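Local coordinates for protein heroin esterase (Rhodococcus sp., PDB 1LZL) that probably hydrolyses acetyl ester bonds, heroin among its substrates, as an esterase of the alpha/beta hydrolase fold, at residues P9-A14 and A298-R303; T201-T206 and M257-L262; L82-G87 and E96-F101; P251-T256 and H283-T288. All blocks are in the same frame, centred on the assembly; numbering follows the deposited sequence.

How the contacts relate
The contacts spread from the rim of an alpha/beta hydrolase fold to its probable active site. Contact 4 is the hub: it joins the last two strands of the sheet, and both contact 1 and contact 2 touch it. From contact 1, L11 and V300 pack on the turn after strand 280-285; from contact 2, E258 OE1 lies 2.8 Å from G287 N, a probable hydrogen bond. The centres of contacts 2 and 4 are about 14 Å apart. Contact 2 carries D260, the likely triad acid, whereas contact 3, its centre about 24 Å from that of contact 2, carries the start of the probable oxyanion-hole loop. The centre of contact 1 lies farthest of the four from the centre of the chain, about 21 Å.

Contact 1: residues P9-A14 and A298-R303; sequences PELAAA and AAVSER. Unlike the reference sequence in segment 298-303: A299 (reference Gly), S301 (reference Arg).
Helix 299-315, the last helix of this alpha/beta hydrolase chain, receives a carboxylate at its N terminus from a short helix near the chain start. The segments 9-14 and 299-303 run at 107° to each other, so the N-terminal helix lies across the start of the later one. E10 makes the polar link. Its CB points toward A298 and comes 4.1 Å from A298 CB. Beyond CG the chain is extended, and CD arrives 3.5 Å from A299 N. At the tip, OE1 takes the A299 N-H in a short bond of 2.6 Å that is nearly straight (168°), with the donor 30° out of the carboxylate plane. A298 occupies the N-cap position, so the N-H that E10 accepts belongs to the first helical turn, where the helix end would probably stabilise a negative charge. Beside this polar link lies an apolar one. L11 holds CG anti to its carbonyl carbon, which brings both methyl branches to the later helix: CD2 sits 3.8 Å from A298 CB, and CD1 meets V300 CG1 at 3.9 Å, the two side chains crossing at about a right angle. Buried S301 has V295 O as the main partner of its OG, with S292 O also close. Water 1 extends the reach of the carboxylate by one residue, donating to E10 OE1 (2.6 Å) and accepting from V300 N (2.9 Å).

Contact 2: residues T201-T206 and M257-L262; sequences TNFVDT and MELDPL
F203, the first residue past the end of helix 198-202, drives its ring edge-on into the backbone of loop 257-262. CE2 reaches E258 O at 3.3 Å and CD2 lies 3.5 Å from D260 O, both carbonyl oxygens near the ring plane, so that C-H groups of the rim face oxygen. T206 closes the same tight side: its CB sits 3.3 Å from L259 O, while OG1, bonded to W209 O, passes P261 CD at 3.7 Å. This loop follows strand 252-257, the place where many alpha/beta hydrolases carry the acid of the catalytic triad. D260 fits that role: its OD2 is bonded to H290 ND1, consistent with a Ser-His-Asp triad completed by S160. Its other oxygen, OD1, accepts from L262 N at 2.9 Å and 165°, a capping bond at the turn into the next helix that helps to fix the carboxylate. The apolar fringe is looser, with F203 CZ 4.1 Å from L259 CD2 and the two CB atoms of F203 and P261 slightly farther apart. On the solvent side the packing gives out: V204 points away from the loop, and exposed D205 turns its OD1 to K20 NZ in a long, weak ion pair.

Contact 3: residues L82-G87 and E96-F101; sequences LLWIHG and ESSDPF
Strand 79-85 and helix 99-109 are the first two elements of a beta-alpha-beta unit, and here the helix start meets the C-terminal end of the strand through two aromatic rings and a serine. W84 sends CG anti to its backbone N (chi1 -180°), which lays the indole out toward the helix. F101 has its CG anti to N as well, and the two side chains cross at about a right angle. The result is an edge-to-face pair: the edge of F101 addresses the six-membered ring of W84, with planes at 58° and ring centroids 4.8 Å apart. CD2 of F101 stands over the centre of that indole face, and CE2 comes 3.6 Å from W84 CZ3. L82 CD2 adds an apolar touch to F101 CE2 at 4.1 Å. At the indole edge, S98 turns its OG anti to the carbonyl carbon and accepts a weak bond from W84 NE1, 3.1 Å long and in the ring plane. An alanine in place of W84 would remove both the face met by F101 and the donor to S98, and would probably loosen the helix start on the strand. H86 takes the crowded rotamer, CG between N and carbonyl carbon (chi1 71°), with CB 3.3 Å from S98 OG. H86 and G87 begin the His-Gly-Gly-Gly sequence that in related esterases forms the oxyanion hole, probably also here; H86 ND1 donates to a lone pair of G87 O at 2.7 Å.

Contact 4: residues P251-T256 and H283-T288; sequences PTYLST and HSFPGT
Two hydroxyls make the shortest polar link: T256 OG1 and S284 OG lie 2.7 Å apart in a hydrogen bond for which either could supply the proton. Beside it runs the main-chain ladder of a parallel pair, the segments 252-256 and 283-285 inclined at 21°. H283 N donates to L254 O at 3.0 Å, nearly along the C=O axis; T256 N donates to H283 O at 3.0 Å; F285 N then donates to T256 O at 2.9 Å. A CA-H...O contact from S255 CA to H283 O (3.1 Å) accompanies the ladder. The strands are those of the beta-alpha-beta unit that closes the sheet of this alpha/beta hydrolase, with helix 263-275 between them and strand 280-285 at the edge. On the face bearing T256 and S284, both residues touch R263 of that helix. On the other face the packing centres on F285, whose CG is anti to its carbonyl carbon. The edge of its ring meets Y253 OH, 3.8 Å from CE1, and S255 CB, 4.0 Å from the same atom. One face looks onto the imidazole, H283 CG standing 3.6 Å above the F285 ring plane, toward the rim. An alanine at F285 would remove these ring contacts and would probably leave H283 and the Y253 hydroxyl less firmly positioned. Helix 299-315 supplies the polar partner here: E307 OE2 is bonded to both Y253 OH and H283 ND1. That shared carboxylate oxygen would probably favour a proton on H283 ND1, so hydrogen bonding as well as packing ties the two strands to the helix.

Contact 1: residues P9-A14 and A298-R303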
loop_
_atom_site.group_PDB
_atom_site.type_symbol
_atom_site.label_atom_id
_atom_site.label_comp_id
_atom_site.label_asym_id
_atom_site.label_seq_id
_atom_site.Cartn_x
_atom_site.Cartn_y
_atom_site.Cartn_z
ATOM N N PRO A 9 18.044 17.883 -2.066
ATOM C CA PRO A 9 18.643 18.437 -0.842
ATOM C C PRO A 9 17.740 18.533 0.379
ATOM O O PRO A 9 18.173 18.396 1.537
ATOM C CB PRO A 9 19.044 19.863 -1.301
ATOM C CG PRO A 9 19.413 19.601 -2.729
ATOM C CD PRO A 9 18.306 18.722 -3.259
ATOM N N GLU A 10 16.455 18.741 0.081
ATOM C CA GLU A 10 15.422 18.859 1.100
ATOM C C GLU A 10 15.261 17.541 1.854
ATOM O O GLU A 10 14.954 17.457 3.055
ATOM C CB GLU A 10 14.114 19.302 0.435
ATOM C CG GLU A 10 13.920 20.796 0.312
ATOM C CD GLU A 10 12.479 21.200 0.085
ATOM O OE1 GLU A 10 11.824 20.674 -0.838
ATOM O OE2 GLU A 10 11.970 22.056 0.833
ATOM N N LEU A 11 15.480 16.448 1.155
ATOM C CA LEU A 11 15.329 15.119 1.754
ATOM C C LEU A 11 16.617 14.736 2.467
ATOM O O LEU A 11 16.576 14.256 3.596
ATOM C CB LEU A 11 15.007 14.097 0.660
ATOM C CG LEU A 11 13.584 14.255 0.107
ATOM C CD1 LEU A 11 13.351 13.196 -0.962
ATOM C CD2 LEU A 11 12.596 14.207 1.234
ATOM N N ALA A 12 17.707 14.958 1.753
ATOM C CA ALA A 12 19.083 14.746 2.161
ATOM C C ALA A 12 19.282 15.047 3.637
ATOM O O ALA A 12 19.904 14.299 4.384
ATOM C CB ALA A 12 20.050 15.630 1.373
ATOM N N ALA A 13 18.733 16.185 4.018
ATOM C CA ALA A 13 18.652 16.679 5.379
ATOM C C ALA A 13 18.110 15.658 6.363
ATOM O O ALA A 13 18.710 15.251 7.369
ATOM C CB ALA A 13 17.765 17.933 5.323
ATOM N N ALA A 14 16.911 15.164 6.099
ATOM C CA ALA A 14 16.184 14.244 6.953
ATOM C C ALA A 14 16.890 12.905 7.093
ATOM O O ALA A 14 16.508 12.025 7.876
ATOM C CB ALA A 14 14.776 14.091 6.375
ATOM N N ALA A 298 8.985 18.466 2.437
ATOM C CA ALA A 298 9.769 18.647 1.220
ATOM C C ALA A 298 8.881 18.962 0.026
ATOM O O ALA A 298 7.785 18.391 -0.051
ATOM C CB ALA A 298 10.563 17.361 0.976
ATOM N N ALA A 299 9.364 19.847 -0.880
ATOM C CA ALA A 299 8.475 20.164 -2.014
ATOM C C ALA A 299 8.139 18.921 -2.847
ATOM O O ALA A 299 6.998 18.850 -3.299
ATOM C CB ALA A 299 9.088 21.258 -2.873
ATOM N N VAL A 300 9.081 17.994 -3.033
ATOM C CA VAL A 300 8.820 16.800 -3.874
ATOM C C VAL A 300 7.787 15.903 -3.200
ATOM O O VAL A 300 6.970 15.285 -3.914
ATOM C CB VAL A 300 10.096 16.006 -4.204
ATOM C CG1 VAL A 300 10.729 15.360 -2.955
ATOM C CG2 VAL A 300 9.814 14.948 -5.273
ATOM N N SER A 301 7.815 15.829 -1.870
ATOM C CA SER A 301 6.780 15.116 -1.104
ATOM C C SER A 301 5.438 15.826 -1.243
ATOM O O SER A 301 4.397 15.176 -1.487
ATOM C CB SER A 301 7.204 15.004 0.368
ATOM O OG SER A 301 8.415 14.267 0.472
ATOM N N GLU A 302 5.418 17.151 -1.122
ATOM C CA GLU A 302 4.153 17.909 -1.270
ATOM C C GLU A 302 3.568 17.686 -2.649
ATOM O O GLU A 302 2.353 17.461 -2.749
ATOM C CB GLU A 302 4.357 19.413 -0.955
ATOM C CG GLU A 302 4.737 19.574 0.540
ATOM C CD GLU A 302 5.045 21.027 0.856
ATOM O OE1 GLU A 302 5.124 21.854 -0.082
ATOM O OE2 GLU A 302 5.174 21.315 2.062
ATOM N N ARG A 303 4.398 17.751 -3.695
ATOM C CA ARG A 303 3.916 17.466 -5.045
ATOM C C ARG A 303 3.318 16.058 -5.142
ATOM O O ARG A 303 2.266 15.855 -5.777
ATOM C CB ARG A 303 5.043 17.473 -6.063
ATOM C CG ARG A 303 5.592 18.807 -6.505
ATOM C CD ARG A 303 6.340 18.647 -7.792
ATOM N NE ARG A 303 7.650 17.993 -7.841
ATOM C CZ ARG A 303 7.897 17.054 -8.776
ATOM N NH1 ARG A 303 6.996 16.644 -9.675
ATOM N NH2 ARG A 303 9.085 16.446 -8.883
HETATM O O HOH W 1 11.856 18.739 -2.643
#

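Contact 2: residues T201-T206 and M257-L262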
loop_
_atom_site.group_PDB
_atom_site.type_symbol
_atom_site.label_atom_id
_atom_site.label_comp_id
_atom_site.label_asym_id
_atom_site.label_seq_id
_atom_site.Cartn_x
_atom_site.Cartn_y
_atom_site.Cartn_z
ATOM N N THR A 201 18.987 -5.435 -7.474
ATOM C CA THR A 201 20.364 -5.936 -7.306
ATOM C C THR A 201 21.321 -4.830 -6.845
ATOM O O THR A 201 22.315 -5.215 -6.198
ATOM C CB THR A 201 20.948 -6.543 -8.597
ATOM O OG1 THR A 201 21.039 -5.548 -9.633
ATOM C CG2 THR A 201 20.086 -7.700 -9.126
ATOM N N ASN A 202 21.072 -3.567 -7.182
ATOM C CA ASN A 202 22.053 -2.516 -6.932
ATOM C C ASN A 202 21.815 -1.711 -5.673
ATOM O O ASN A 202 22.775 -1.076 -5.150
ATOM C CB ASN A 202 22.083 -1.542 -8.126
ATOM C CG ASN A 202 22.625 -2.150 -9.396
ATOM O OD1 ASN A 202 22.778 -3.348 -9.669
ATOM N ND2 ASN A 202 22.903 -1.249 -10.340
ATOM N N PHE A 203 20.575 -1.702 -5.144
ATOM C CA PHE A 203 20.276 -0.895 -3.974
ATOM C C PHE A 203 20.363 -1.764 -2.717
ATOM O O PHE A 203 19.350 -2.286 -2.232
ATOM C CB PHE A 203 18.896 -0.222 -4.117
ATOM C CG PHE A 203 18.890 0.901 -5.159
ATOM C CD1 PHE A 203 20.037 1.520 -5.637
ATOM C CD2 PHE A 203 17.671 1.355 -5.653
ATOM C CE1 PHE A 203 19.988 2.556 -6.569
ATOM C CE2 PHE A 203 17.608 2.399 -6.575
ATOM C CZ PHE A 203 18.759 3.011 -7.040
ATOM N N VAL A 204 21.581 -1.957 -2.215
ATOM C CA VAL A 204 21.922 -2.839 -1.106
ATOM C C VAL A 204 21.958 -2.112 0.225
ATOM O O VAL A 204 21.813 -2.808 1.285
ATOM C CB VAL A 204 23.279 -3.516 -1.371
ATOM C CG1 VAL A 204 23.258 -4.368 -2.637
ATOM C CG2 VAL A 204 24.410 -2.473 -1.458
ATOM N N ASP A 205 22.055 -0.786 0.278
ATOM C CA ASP A 205 22.012 -0.038 1.535
ATOM C C ASP A 205 21.436 1.346 1.381
ATOM O O ASP A 205 21.867 2.292 2.023
ATOM C CB ASP A 205 23.407 -0.001 2.178
ATOM C CG ASP A 205 23.373 0.403 3.645
ATOM O OD1 ASP A 205 22.423 0.013 4.395
ATOM O OD2 ASP A 205 24.318 1.145 4.054
ATOM N N THR A 206 20.406 1.449 0.525
ATOM C CA THR A 206 19.642 2.685 0.362
ATOM C C THR A 206 18.785 2.984 1.561
ATOM O O THR A 206 18.587 2.117 2.455
ATOM C CB THR A 206 18.760 2.530 -0.901
ATOM O OG1 THR A 206 18.280 1.162 -1.016
ATOM C CG2 THR A 206 19.585 2.858 -2.130
ATOM N N MET A 257 9.970 5.673 -6.404
ATOM C CA MET A 257 10.986 6.597 -5.928
ATOM C C MET A 257 12.336 6.214 -6.517
ATOM O O MET A 257 12.595 5.053 -6.768
ATOM C CB MET A 257 11.038 6.601 -4.407
ATOM C CG MET A 257 9.695 6.885 -3.759
ATOM S SD MET A 257 9.101 8.562 -4.002
ATOM C CE MET A 257 7.392 8.323 -4.413
ATOM N N GLU A 258 13.185 7.238 -6.710
ATOM C CA GLU A 258 14.431 6.987 -7.434
ATOM C C GLU A 258 15.362 5.963 -6.780
ATOM O O GLU A 258 15.893 5.085 -7.446
ATOM C CB GLU A 258 15.151 8.335 -7.575
ATOM C CG GLU A 258 16.438 8.156 -8.377
ATOM C CD GLU A 258 17.202 9.419 -8.696
ATOM O OE1 GLU A 258 16.551 10.457 -8.928
ATOM O OE2 GLU A 258 18.473 9.334 -8.749
ATOM N N LEU A 259 15.592 6.136 -5.484
ATOM C CA LEU A 259 16.571 5.369 -4.735
ATOM C C LEU A 259 15.909 4.248 -3.954
ATOM O O LEU A 259 16.457 3.723 -2.980
ATOM C CB LEU A 259 17.370 6.288 -3.785
ATOM C CG LEU A 259 18.197 7.366 -4.483
ATOM C CD1 LEU A 259 18.986 8.149 -3.458
ATOM C CD2 LEU A 259 19.166 6.779 -5.500
ATOM N N ASP A 260 14.736 3.792 -4.382
ATOM C CA ASP A 260 14.026 2.659 -3.809
ATOM C C ASP A 260 14.334 1.373 -4.523
ATOM O O ASP A 260 14.193 1.248 -5.782
ATOM C CB ASP A 260 12.531 2.976 -3.920
ATOM C CG ASP A 260 11.603 1.999 -3.243
ATOM O OD1 ASP A 260 12.060 0.935 -2.762
ATOM O OD2 ASP A 260 10.413 2.343 -3.163
ATOM N N PRO A 261 14.734 0.280 -3.878
ATOM C CA PRO A 261 14.938 -0.988 -4.570
ATOM C C PRO A 261 13.658 -1.462 -5.289
ATOM O O PRO A 261 13.741 -2.213 -6.252
ATOM C CB PRO A 261 15.201 -2.006 -3.440
ATOM C CG PRO A 261 15.164 -1.248 -2.192
ATOM C CD PRO A 261 14.996 0.214 -2.419
ATOM N N LEU A 262 12.479 -1.071 -4.848
ATOM C CA LEU A 262 11.206 -1.456 -5.475
ATOM C C LEU A 262 10.939 -0.678 -6.750
ATOM O O LEU A 262 9.920 -0.946 -7.435
ATOM C CB LEU A 262 10.081 -1.176 -4.477
ATOM C CG LEU A 262 10.159 -1.944 -3.142
ATOM C CD1 LEU A 262 9.043 -1.514 -2.212
ATOM C CD2 LEU A 262 10.114 -3.436 -3.409
#

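Contact 3: residues L82-G87 and E96-F101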
loop_
_atom_site.group_PDB
_atom_site.type_symbol
_atom_site.label_atom_id
_atom_site.label_comp_id
_atom_site.label_asym_id
_atom_site.label_seq_id
_atom_site.Cartn_x
_atom_site.Cartn_y
_atom_site.Cartn_z
ATOM N N LEU A 82 -12.294 4.417 -0.458
ATOM C CA LEU A 82 -10.954 3.917 -0.703
ATOM C C LEU A 82 -10.697 2.814 0.326
ATOM O O LEU A 82 -10.706 3.122 1.523
ATOM C CB LEU A 82 -9.922 5.028 -0.560
ATOM C CG LEU A 82 -8.437 4.604 -0.544
ATOM C CD1 LEU A 82 -8.035 3.956 -1.874
ATOM C CD2 LEU A 82 -7.592 5.833 -0.201
ATOM N N LEU A 83 -10.463 1.590 -0.118
ATOM C CA LEU A 83 -9.964 0.535 0.778
ATOM C C LEU A 83 -8.457 0.751 0.822
ATOM O O LEU A 83 -7.804 0.717 -0.215
ATOM C CB LEU A 83 -10.350 -0.837 0.219
ATOM C CG LEU A 83 -9.993 -2.032 1.099
ATOM C CD1 LEU A 83 -10.991 -2.241 2.198
ATOM C CD2 LEU A 83 -9.938 -3.341 0.293
ATOM N N TRP A 84 -7.883 1.005 1.991
ATOM C CA TRP A 84 -6.490 1.355 2.106
ATOM C C TRP A 84 -5.746 0.308 2.925
ATOM O O TRP A 84 -6.283 -0.190 3.926
ATOM C CB TRP A 84 -6.341 2.734 2.836
ATOM C CG TRP A 84 -4.876 3.078 2.934
ATOM C CD1 TRP A 84 -4.101 3.052 4.039
ATOM C CD2 TRP A 84 -4.058 3.473 1.838
ATOM N NE1 TRP A 84 -2.828 3.419 3.713
ATOM C CE2 TRP A 84 -2.771 3.688 2.375
ATOM C CE3 TRP A 84 -4.255 3.686 0.476
ATOM C CZ2 TRP A 84 -1.679 4.095 1.608
ATOM C CZ3 TRP A 84 -3.175 4.094 -0.311
ATOM C CH2 TRP A 84 -1.892 4.300 0.264
ATOM N N ILE A 85 -4.528 -0.009 2.514
ATOM C CA ILE A 85 -3.736 -1.071 3.127
ATOM C C ILE A 85 -2.347 -0.534 3.413
ATOM O O ILE A 85 -1.561 -0.141 2.523
ATOM C CB ILE A 85 -3.680 -2.289 2.168
ATOM C CG1 ILE A 85 -5.099 -2.693 1.708
ATOM C CG2 ILE A 85 -2.939 -3.437 2.803
ATOM C CD1 ILE A 85 -5.089 -3.661 0.527
ATOM N N HIS A 86 -1.989 -0.505 4.702
ATOM C CA HIS A 86 -0.727 0.078 5.128
ATOM C C HIS A 86 0.460 -0.803 4.742
ATOM O O HIS A 86 0.306 -1.966 4.431
ATOM C CB HIS A 86 -0.683 0.273 6.641
ATOM C CG HIS A 86 -0.573 -1.004 7.426
ATOM N ND1 HIS A 86 0.625 -1.633 7.669
ATOM C CD2 HIS A 86 -1.519 -1.751 8.101
ATOM C CE1 HIS A 86 0.442 -2.721 8.394
ATOM N NE2 HIS A 86 -0.838 -2.830 8.687
ATOM N N GLY A 87 1.651 -0.123 4.777
ATOM C CA GLY A 87 2.860 -0.837 4.441
ATOM C C GLY A 87 3.652 -1.366 5.612
ATOM O O GLY A 87 3.105 -1.463 6.724
ATOM N N GLU A 96 -3.424 1.901 12.165
ATOM C CA GLU A 96 -3.471 3.309 12.627
ATOM C C GLU A 96 -2.317 4.129 12.075
ATOM O O GLU A 96 -2.367 5.362 11.970
ATOM C CB GLU A 96 -3.451 3.296 14.163
ATOM C CG GLU A 96 -3.599 4.633 14.827
ATOM C CD GLU A 96 -3.107 4.592 16.269
ATOM O OE1 GLU A 96 -2.708 3.513 16.781
ATOM O OE2 GLU A 96 -3.145 5.691 16.880
ATOM N N SER A 97 -1.216 3.498 11.717
ATOM C CA SER A 97 -0.066 4.232 11.186
ATOM C C SER A 97 -0.456 4.963 9.902
ATOM O O SER A 97 0.242 5.941 9.585
ATOM C CB SER A 97 1.151 3.321 10.970
ATOM O OG SER A 97 0.929 2.445 9.870
ATOM N N SER A 98 -1.517 4.542 9.209
ATOM C CA SER A 98 -1.972 5.257 8.017
ATOM C C SER A 98 -3.111 6.229 8.300
ATOM O O SER A 98 -3.656 6.814 7.341
ATOM C CB SER A 98 -2.407 4.265 6.941
ATOM O OG SER A 98 -1.355 3.533 6.389
ATOM N N ASP A 99 -3.462 6.435 9.559
ATOM C CA ASP A 99 -4.514 7.425 9.819
ATOM C C ASP A 99 -4.262 8.795 9.188
ATOM O O ASP A 99 -5.229 9.347 8.651
ATOM C CB ASP A 99 -4.682 7.617 11.332
ATOM C CG ASP A 99 -5.513 6.596 12.053
ATOM O OD1 ASP A 99 -6.049 5.627 11.448
ATOM O OD2 ASP A 99 -5.691 6.730 13.293
ATOM N N PRO A 100 -3.059 9.347 9.151
ATOM C CA PRO A 100 -2.894 10.686 8.542
ATOM C C PRO A 100 -3.413 10.770 7.118
ATOM O O PRO A 100 -4.201 11.643 6.756
ATOM C CB PRO A 100 -1.378 10.907 8.628
ATOM C CG PRO A 100 -0.972 10.159 9.872
ATOM C CD PRO A 100 -1.776 8.879 9.731
ATOM N N PHE A 101 -3.020 9.798 6.298
ATOM C CA PHE A 101 -3.442 9.782 4.893
ATOM C C PHE A 101 -4.939 9.536 4.787
ATOM O O PHE A 101 -5.622 10.157 3.961
ATOM C CB PHE A 101 -2.654 8.722 4.091
ATOM C CG PHE A 101 -3.046 8.677 2.615
ATOM C CD1 PHE A 101 -2.895 9.829 1.831
ATOM C CD2 PHE A 101 -3.586 7.515 2.062
ATOM C CE1 PHE A 101 -3.273 9.786 0.483
ATOM C CE2 PHE A 101 -3.911 7.447 0.703
ATOM C CZ PHE A 101 -3.757 8.605 -0.068
#

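Contact 4: residues P251-T256 and H283-T288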
loop_
_atom_site.group_PDB
_atom_site.type_symbol
_atom_site.label_atom_id
_atom_site.label_comp_id
_atom_site.label_asym_id
_atom_site.label_seq_id
_atom_site.Cartn_x
_atom_site.Cartn_y
_atom_site.Cartn_z
ATOM N N PRO A 251 -8.425 1.175 -13.822
ATOM C CA PRO A 251 -7.507 2.335 -14.018
ATOM C C PRO A 251 -6.649 2.445 -12.762
ATOM O O PRO A 251 -7.120 2.225 -11.629
ATOM C CB PRO A 251 -8.426 3.546 -14.185
ATOM C CG PRO A 251 -9.754 2.971 -14.617
ATOM C CD PRO A 251 -9.817 1.575 -14.050
ATOM N N THR A 252 -5.363 2.716 -12.964
ATOM C CA THR A 252 -4.392 2.600 -11.881
ATOM C C THR A 252 -3.487 3.811 -11.794
ATOM O O THR A 252 -3.127 4.373 -12.827
ATOM C CB THR A 252 -3.526 1.364 -12.186
ATOM O OG1 THR A 252 -4.385 0.209 -12.123
ATOM C CG2 THR A 252 -2.377 1.138 -11.181
ATOM N N TYR A 253 -3.089 4.178 -10.593
ATOM C CA TYR A 253 -2.057 5.156 -10.334
ATOM C C TYR A 253 -0.909 4.357 -9.708
ATOM O O TYR A 253 -1.185 3.594 -8.758
ATOM C CB TYR A 253 -2.522 6.257 -9.376
ATOM C CG TYR A 253 -1.407 7.236 -9.019
ATOM C CD1 TYR A 253 -0.562 7.037 -7.931
ATOM C CD2 TYR A 253 -1.187 8.358 -9.823
ATOM C CE1 TYR A 253 0.454 7.914 -7.624
ATOM C CE2 TYR A 253 -0.173 9.292 -9.534
ATOM C CZ TYR A 253 0.631 9.036 -8.432
ATOM O OH TYR A 253 1.655 9.889 -8.070
ATOM N N LEU A 254 0.326 4.534 -10.151
ATOM C CA LEU A 254 1.471 3.833 -9.528
ATOM C C LEU A 254 2.619 4.809 -9.394
ATOM O O LEU A 254 3.016 5.425 -10.407
ATOM C CB LEU A 254 1.872 2.616 -10.376
ATOM C CG LEU A 254 2.740 1.576 -9.668
ATOM C CD1 LEU A 254 2.591 0.207 -10.292
ATOM C CD2 LEU A 254 4.227 1.975 -9.691
ATOM N N SER A 255 3.146 5.021 -8.201
ATOM C CA SER A 255 4.309 5.875 -8.004
ATOM C C SER A 255 5.496 5.055 -7.525
ATOM O O SER A 255 5.390 4.062 -6.792
ATOM C CB SER A 255 4.014 7.014 -7.008
ATOM O OG SER A 255 3.649 6.425 -5.742
ATOM N N THR A 256 6.694 5.477 -7.942
ATOM C CA THR A 256 7.965 4.896 -7.509
ATOM C C THR A 256 8.911 6.031 -7.145
ATOM O O THR A 256 8.743 7.221 -7.470
ATOM C CB THR A 256 8.571 4.017 -8.629
ATOM O OG1 THR A 256 8.776 4.829 -9.802
ATOM C CG2 THR A 256 7.649 2.861 -9.001
ATOM N N HIS A 283 4.301 7.506 -12.140
ATOM C CA HIS A 283 5.180 8.620 -11.814
ATOM C C HIS A 283 6.335 8.136 -10.955
ATOM O O HIS A 283 6.103 7.705 -9.811
ATOM C CB HIS A 283 4.355 9.684 -11.099
ATOM C CG HIS A 283 5.005 11.036 -11.148
ATOM N ND1 HIS A 283 4.304 12.171 -10.785
ATOM C CD2 HIS A 283 6.236 11.434 -11.507
ATOM C CE1 HIS A 283 5.108 13.213 -10.922
ATOM N NE2 HIS A 283 6.299 12.814 -11.368
ATOM N N SER A 284 7.543 8.176 -11.535
ATOM C CA SER A 284 8.768 7.938 -10.743
ATOM C C SER A 284 9.329 9.297 -10.393
ATOM O O SER A 284 9.668 10.122 -11.265
ATOM C CB SER A 284 9.744 7.110 -11.541
ATOM O OG SER A 284 10.757 6.469 -10.739
ATOM N N PHE A 285 9.435 9.576 -9.091
ATOM C CA PHE A 285 9.788 10.917 -8.622
ATOM C C PHE A 285 11.303 11.012 -8.498
ATOM O O PHE A 285 11.957 10.003 -8.110
ATOM C CB PHE A 285 9.136 11.165 -7.246
ATOM C CG PHE A 285 7.658 11.495 -7.333
ATOM C CD1 PHE A 285 6.732 10.455 -7.365
ATOM C CD2 PHE A 285 7.203 12.813 -7.422
ATOM C CE1 PHE A 285 5.369 10.694 -7.492
ATOM C CE2 PHE A 285 5.833 13.078 -7.547
ATOM C CZ PHE A 285 4.944 12.019 -7.584
ATOM N N PRO A 286 11.905 12.138 -8.861
ATOM C CA PRO A 286 13.365 12.261 -8.847
ATOM C C PRO A 286 13.901 12.577 -7.450
ATOM O O PRO A 286 13.267 13.308 -6.677
ATOM C CB PRO A 286 13.554 13.465 -9.794
ATOM C CG PRO A 286 12.387 14.351 -9.493
ATOM C CD PRO A 286 11.219 13.377 -9.310
ATOM N N GLY A 287 15.077 12.030 -7.174
ATOM C CA GLY A 287 15.800 12.501 -5.970
ATOM C C GLY A 287 15.215 11.998 -4.676
ATOM O O GLY A 287 15.489 12.476 -3.574
ATOM N N THR A 288 14.364 10.992 -4.727
ATOM C CA THR A 288 13.598 10.468 -3.602
ATOM C C THR A 288 14.088 9.090 -3.172
ATOM O O THR A 288 14.935 8.490 -3.841
ATOM C CB THR A 288 12.119 10.362 -4.005
ATOM O OG1 THR A 288 12.075 9.627 -5.230
ATOM C CG2 THR A 288 11.529 11.737 -4.226
#